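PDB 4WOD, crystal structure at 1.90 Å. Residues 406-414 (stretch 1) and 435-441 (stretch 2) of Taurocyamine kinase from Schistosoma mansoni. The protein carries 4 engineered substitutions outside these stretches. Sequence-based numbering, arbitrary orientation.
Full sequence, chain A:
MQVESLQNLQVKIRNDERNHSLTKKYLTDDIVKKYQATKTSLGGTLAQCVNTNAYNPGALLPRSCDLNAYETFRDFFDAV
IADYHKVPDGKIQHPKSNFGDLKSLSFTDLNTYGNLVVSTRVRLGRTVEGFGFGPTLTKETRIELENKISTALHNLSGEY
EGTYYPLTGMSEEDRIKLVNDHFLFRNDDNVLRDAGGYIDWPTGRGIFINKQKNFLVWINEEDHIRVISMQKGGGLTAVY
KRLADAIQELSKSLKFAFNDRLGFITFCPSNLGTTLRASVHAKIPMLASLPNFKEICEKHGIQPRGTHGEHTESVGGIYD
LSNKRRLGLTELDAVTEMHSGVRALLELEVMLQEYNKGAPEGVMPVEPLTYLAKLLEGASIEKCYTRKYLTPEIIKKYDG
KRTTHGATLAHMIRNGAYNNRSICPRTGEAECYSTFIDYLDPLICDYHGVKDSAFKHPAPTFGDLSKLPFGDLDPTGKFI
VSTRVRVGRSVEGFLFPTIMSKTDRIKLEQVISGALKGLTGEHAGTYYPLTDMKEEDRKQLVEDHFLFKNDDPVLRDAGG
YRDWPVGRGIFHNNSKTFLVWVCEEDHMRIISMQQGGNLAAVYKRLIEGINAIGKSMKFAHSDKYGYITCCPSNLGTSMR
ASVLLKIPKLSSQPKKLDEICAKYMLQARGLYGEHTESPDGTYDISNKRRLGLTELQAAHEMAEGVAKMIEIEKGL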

ATOM      1  N   GLY A 406      24.853   9.936  -1.102  1.00 19.00           N
ATOM      2  CA  GLY A 406      23.972   9.230  -2.017  1.00 20.02           C
ATOM      3  C   GLY A 406      22.585   9.783  -2.287  1.00 16.00           C
ATOM      4  O   GLY A 406      21.779   9.135  -2.962  1.00 14.77           O
ATOM      5  N   ALA A 407      22.297  10.979  -1.786  1.00 14.76           N
ATOM      6  CA  ALA A 407      20.999  11.575  -1.999  1.00 14.82           C
ATOM      7  C   ALA A 407      20.898  12.231  -3.393  1.00 17.91           C
ATOM      8  O   ALA A 407      21.871  12.804  -3.919  1.00 14.57           O
ATOM      9  CB  ALA A 407      20.707  12.597  -0.900  1.00 12.99           C
ATOM     10  N   THR A 408      19.721  12.124  -3.990  1.00 14.48           N
ATOM     11  CA  THR A 408      19.482  12.688  -5.316  1.00 17.17           C
ATOM     12  C   THR A 408      18.283  13.619  -5.317  1.00 19.60           C
ATOM     13  O   THR A 408      17.467  13.601  -4.382  1.00 13.77           O
ATOM     14  CB  THR A 408      19.241  11.584  -6.363  1.00 17.10           C
ATOM     15  OG1 THR A 408      18.002  10.913  -6.078  1.00 18.11           O
ATOM     16  CG2 THR A 408      20.391  10.577  -6.361  1.00 16.24           C
ATOM     17  N   LEU A 409      18.178  14.428  -6.375  1.00 19.78           N
ATOM     18  CA  LEU A 409      17.042  15.321  -6.565  1.00 17.66           C
ATOM     19  C   LEU A 409      15.795  14.485  -6.811  1.00 17.45           C
ATOM     20  O   LEU A 409      14.679  14.856  -6.408  1.00 13.60           O
ATOM     21  CB  LEU A 409      17.292  16.286  -7.739  1.00 19.89           C
ATOM     22  CG  LEU A 409      16.189  17.289  -8.104  1.00 17.06           C
ATOM     23  CD1 LEU A 409      15.899  18.271  -6.971  1.00 16.68           C
ATOM     24  CD2 LEU A 409      16.571  18.051  -9.366  1.00 16.98           C
ATOM     25  N   ALA A 410      16.000  13.348  -7.475  1.00 14.89           N
ATOM     26  CA  ALA A 410      14.913  12.427  -7.744  1.00 16.90           C
ATOM     27  C   ALA A 410      14.331  11.916  -6.432  1.00 18.15           C
ATOM     28  O   ALA A 410      13.111  11.865  -6.263  1.00 15.10           O
ATOM     29  CB  ALA A 410      15.391  11.293  -8.591  1.00 15.54           C
ATOM     30  N   HIS A 411      15.214  11.572  -5.492  1.00 16.65           N
ATOM     31  CA  HIS A 411      14.776  11.162  -4.162  1.00 18.55           C
ATOM     32  C   HIS A 411      13.808  12.164  -3.547  1.00 18.36           C
ATOM     33  O   HIS A 411      12.797  11.781  -2.947  1.00 15.82           O
ATOM     34  CB  HIS A 411      15.978  10.994  -3.213  1.00 15.81           C
ATOM     35  CG  HIS A 411      16.643   9.661  -3.307  1.00 16.89           C
ATOM     36  ND1 HIS A 411      17.948   9.508  -3.727  1.00 20.51           N
ATOM     37  CD2 HIS A 411      16.183   8.418  -3.042  1.00 16.12           C
ATOM     38  CE1 HIS A 411      18.268   8.228  -3.696  1.00 19.29           C
ATOM     39  NE2 HIS A 411      17.211   7.545  -3.291  1.00 22.81           N
ATOM     40  N   MET A 412      14.122  13.449  -3.683  1.00 19.75           N
ATOM     41  CA  MET A 412      13.411  14.439  -2.888  1.00 21.19           C
ATOM     42  C   MET A 412      12.094  14.895  -3.538  1.00 19.55           C
ATOM     43  O   MET A 412      11.197  15.352  -2.842  1.00 17.56           O
ATOM     44  CB  MET A 412      14.331  15.636  -2.568  1.00 16.96           C
ATOM     45  CG  MET A 412      14.519  16.686  -3.651  1.00 18.66           C
ATOM     46  SD  MET A 412      15.509  18.111  -3.028  1.00 32.70           S
ATOM     47  CE  MET A 412      16.783  17.216  -2.172  1.00 15.84           C
ATOM     48  N   ILE A 413      11.936  14.714  -4.844  1.00 19.15           N
ATOM     49  CA  ILE A 413      10.642  15.037  -5.453  1.00 20.76           C
ATOM     50  C   ILE A 413       9.689  13.827  -5.521  1.00 18.99           C
ATOM     51  O   ILE A 413       8.511  13.985  -5.862  1.00 22.06           O
ATOM     52  CB  ILE A 413      10.798  15.615  -6.891  1.00 21.14           C
ATOM     53  CG1 ILE A 413      11.282  14.529  -7.854  1.00 17.53           C
ATOM     54  CG2 ILE A 413      11.714  16.862  -6.894  1.00 18.61           C
ATOM     55  CD1 ILE A 413      10.974  14.837  -9.312  1.00 15.89           C
ATOM     56  N   ARG A 414      10.176  12.642  -5.160  1.00 20.40           N
ATOM     57  CA  ARG A 414       9.396  11.410  -5.297  1.00 22.06           C
ATOM     58  C   ARG A 414       8.041  11.478  -4.580  1.00 25.93           C
ATOM     59  O   ARG A 414       7.013  11.046  -5.138  1.00 18.83           O
ATOM     60  CB  ARG A 414      10.183  10.201  -4.784  1.00 19.04           C
ATOM     61  CG  ARG A 414       9.591   8.884  -5.243  1.00 17.15           C
ATOM     62  CD  ARG A 414      10.361   7.651  -4.740  1.00 19.56           C
ATOM     63  NE  ARG A 414       9.901   6.438  -5.423  1.00 16.91           N
ATOM     64  CZ  ARG A 414       8.846   5.716  -5.039  1.00 24.42           C
ATOM     65  NH1 ARG A 414       8.141   6.067  -3.965  1.00 21.52           N
ATOM     66  NH2 ARG A 414       8.489   4.645  -5.733  1.00 24.32           N
ATOM     67  N   THR A 435      24.270  20.907  -1.995  1.00 16.55           N
ATOM     68  CA  THR A 435      24.441  20.216  -3.285  1.00 18.40           C
ATOM     69  C   THR A 435      23.358  20.602  -4.307  1.00 18.97           C
ATOM     70  O   THR A 435      23.637  20.765  -5.516  1.00 16.82           O
ATOM     71  CB  THR A 435      24.432  18.690  -3.101  1.00 16.82           C
ATOM     72  OG1 THR A 435      25.405  18.323  -2.117  1.00 23.74           O
ATOM     73  CG2 THR A 435      24.729  17.963  -4.427  1.00 20.50           C
ATOM     74  N   PHE A 436      22.128  20.768  -3.823  1.00 15.90           N
ATOM     75  CA  PHE A 436      21.013  21.145  -4.705  1.00 19.93           C
ATOM     76  C   PHE A 436      20.450  22.532  -4.399  1.00 15.94           C
ATOM     77  O   PHE A 436      19.236  22.746  -4.497  1.00 16.26           O
ATOM     78  CB  PHE A 436      19.886  20.111  -4.613  1.00 13.02           C
ATOM     79  CG  PHE A 436      20.325  18.709  -4.926  1.00 15.52           C
ATOM     80  CD1 PHE A 436      20.735  18.372  -6.194  1.00 18.69           C
ATOM     81  CD2 PHE A 436      20.355  17.734  -3.940  1.00 16.91           C
ATOM     82  CE1 PHE A 436      21.152  17.088  -6.489  1.00 18.85           C
ATOM     83  CE2 PHE A 436      20.753  16.455  -4.227  1.00 16.22           C
ATOM     84  CZ  PHE A 436      21.161  16.126  -5.501  1.00 20.75           C
ATOM     85  N   ILE A 437      21.330  23.455  -4.019  1.00 14.91           N
ATOM     86  CA  ILE A 437      20.927  24.795  -3.598  1.00 18.79           C
ATOM     87  C   ILE A 437      20.101  25.523  -4.680  1.00 18.51           C
ATOM     88  O   ILE A 437      19.180  26.273  -4.356  1.00 15.39           O
ATOM     89  CB  ILE A 437      22.174  25.645  -3.198  1.00 17.15           C
ATOM     90  CG1 ILE A 437      21.761  26.994  -2.606  1.00 21.06           C
ATOM     91  CG2 ILE A 437      23.121  25.856  -4.392  1.00 18.54           C
ATOM     92  CD1 ILE A 437      22.885  27.648  -1.756  1.00 18.19           C
ATOM     93  N   ASP A 438      20.408  25.265  -5.952  1.00 17.23           N
ATOM     94  CA  ASP A 438      19.726  25.938  -7.059  1.00 20.75           C
ATOM     95  C   ASP A 438      18.265  25.544  -7.122  1.00 21.21           C
ATOM     96  O   ASP A 438      17.437  26.283  -7.651  1.00 20.34           O
ATOM     97  CB  ASP A 438      20.390  25.616  -8.398  1.00 18.82           C
ATOM     98  CG  ASP A 438      21.679  26.385  -8.616  1.00 26.00           C
ATOM     99  OD1 ASP A 438      22.140  27.075  -7.691  1.00 26.38           O
ATOM    100  OD2 ASP A 438      22.223  26.321  -9.729  1.00 32.90           O
ATOM    101  N   TYR A 439      17.952  24.356  -6.623  1.00 19.99           N
ATOM    102  CA  TYR A 439      16.555  23.945  -6.544  1.00 18.08           C
ATOM    103  C   TYR A 439      15.946  24.375  -5.219  1.00 17.28           C
ATOM    104  O   TYR A 439      14.868  24.962  -5.185  1.00 17.58           O
ATOM    105  CB  TYR A 439      16.437  22.438  -6.725  1.00 13.05           C
ATOM    106  CG  TYR A 439      15.068  21.853  -6.492  1.00 18.99           C
ATOM    107  CD1 TYR A 439      14.038  22.066  -7.398  1.00 18.04           C
ATOM    108  CD2 TYR A 439      14.815  21.049  -5.384  1.00 17.88           C
ATOM    109  CE1 TYR A 439      12.791  21.507  -7.202  1.00 20.49           C
ATOM    110  CE2 TYR A 439      13.569  20.481  -5.184  1.00 15.76           C
ATOM    111  CZ  TYR A 439      12.559  20.718  -6.100  1.00 20.00           C
ATOM    112  OH  TYR A 439      11.306  20.164  -5.912  1.00 19.77           O
ATOM    113  N   LEU A 440      16.641  24.082  -4.122  1.00 15.66           N
ATOM    114  CA  LEU A 440      16.030  24.245  -2.806  1.00 17.30           C
ATOM    115  C   LEU A 440      15.966  25.707  -2.330  1.00 17.61           C
ATOM    116  O   LEU A 440      15.026  26.084  -1.626  1.00 18.42           O
ATOM    117  CB  LEU A 440      16.766  23.383  -1.770  1.00 15.69           C
ATOM    118  CG  LEU A 440      16.549  21.855  -1.864  1.00 19.71           C
ATOM    119  CD1 LEU A 440      17.568  21.086  -1.025  1.00 16.78           C
ATOM    120  CD2 LEU A 440      15.130  21.475  -1.428  1.00 18.96           C
ATOM    121  N   ASP A 441      16.939  26.538  -2.707  1.00 16.86           N
ATOM    122  CA  ASP A 441      16.988  27.879  -2.142  1.00 16.84           C
ATOM    123  C   ASP A 441      15.854  28.782  -2.635  1.00 18.22           C
ATOM    124  O   ASP A 441      15.222  29.449  -1.827  1.00 18.90           O
ATOM    125  CB  ASP A 441      18.333  28.549  -2.416  1.00 18.58           C
ATOM    126  CG  ASP A 441      18.485  29.850  -1.652  1.00 22.20           C
ATOM    127  OD1 ASP A 441      18.664  29.788  -0.418  1.00 19.85           O
ATOM    128  OD2 ASP A 441      18.408  30.925  -2.278  1.00 16.71           O
TER

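The two stretches pack through side chains, with no hydrogen bond passing between them. Each contributes the start of a helix, 409-414 and 437-441, and the N-to-C directions of these helices differ by 22°, so they run nearly parallel. Their axes come no closer than 12.1 Å, a spacing that leaves room for large side chains between them. The backbones are nearest at Leu409 and Phe436, with 7.3 Å between Leu409 CA and Phe436 CA. Together the stretches bury 338 Å² of surface.

Between the two stretches no hydrogen bond forms; those described here lie within one stretch or the other. Thr408 caps the first helix: its OG1 accepts from His411 N at 2.9 Å, with an N-H...acceptor angle of 158°, satisfying an amide in the first turn that has no helical carbonyl before it. The backbone of Thr408 returns the contact, Thr408 N donating to His411 ND1 at 3.2 Å and 135°. In the helix that follows, Ile413 N reaches Leu409 O at 3.2 Å, while the bond from Met412 N to Thr408 O is weak at 3.4 Å. Phe436 occupies the N-cap position of the second helix, where its carbonyl serves two amides: Phe436 O accepts from Leu440 N at 2.9 Å and from Tyr439 N at 3.0 Å.

The aromatic contacts centre on two rings whose CA-to-CB bonds point toward stretch 1. Phe436 inserts its ring against the start of the first helix, bringing Phe436 CZ to 3.5 Å from Leu409 N. Leu409 CB lies over one face of this ring, 4.1 Å from Phe436 CE1, whereas Ala407 O lies at the edge, 3.7 Å from Phe436 CZ. Tyr439 receives a CH-pi contact: Leu409 CD1 sits 3.7 Å from the centroid of the Tyr439 ring and 25° off its normal, placing the methyl over the face. Leu409 thus covers a face of each ring. Met412 SD approaches Tyr439 differently, 4.9 Å from the ring centroid and 74° off the normal, a sulfur-aromatic contact at the edge.

Apolar side chains make the remaining contacts. Met412 points toward stretch 2, and its p, t, p rotamer places Met412 SD 3.7 Å from both Tyr439 CE2 and Leu440 CD2, while Met412 CE lies 4.0 Å from Phe436 CD2. One flexible side chain therefore touches three residues. Further along, Ile413 CG2 packs 4.0 Å from Tyr439 CZ; the neighbouring Tyr439 hydroxyl is hydrogen-bonded elsewhere in the structure.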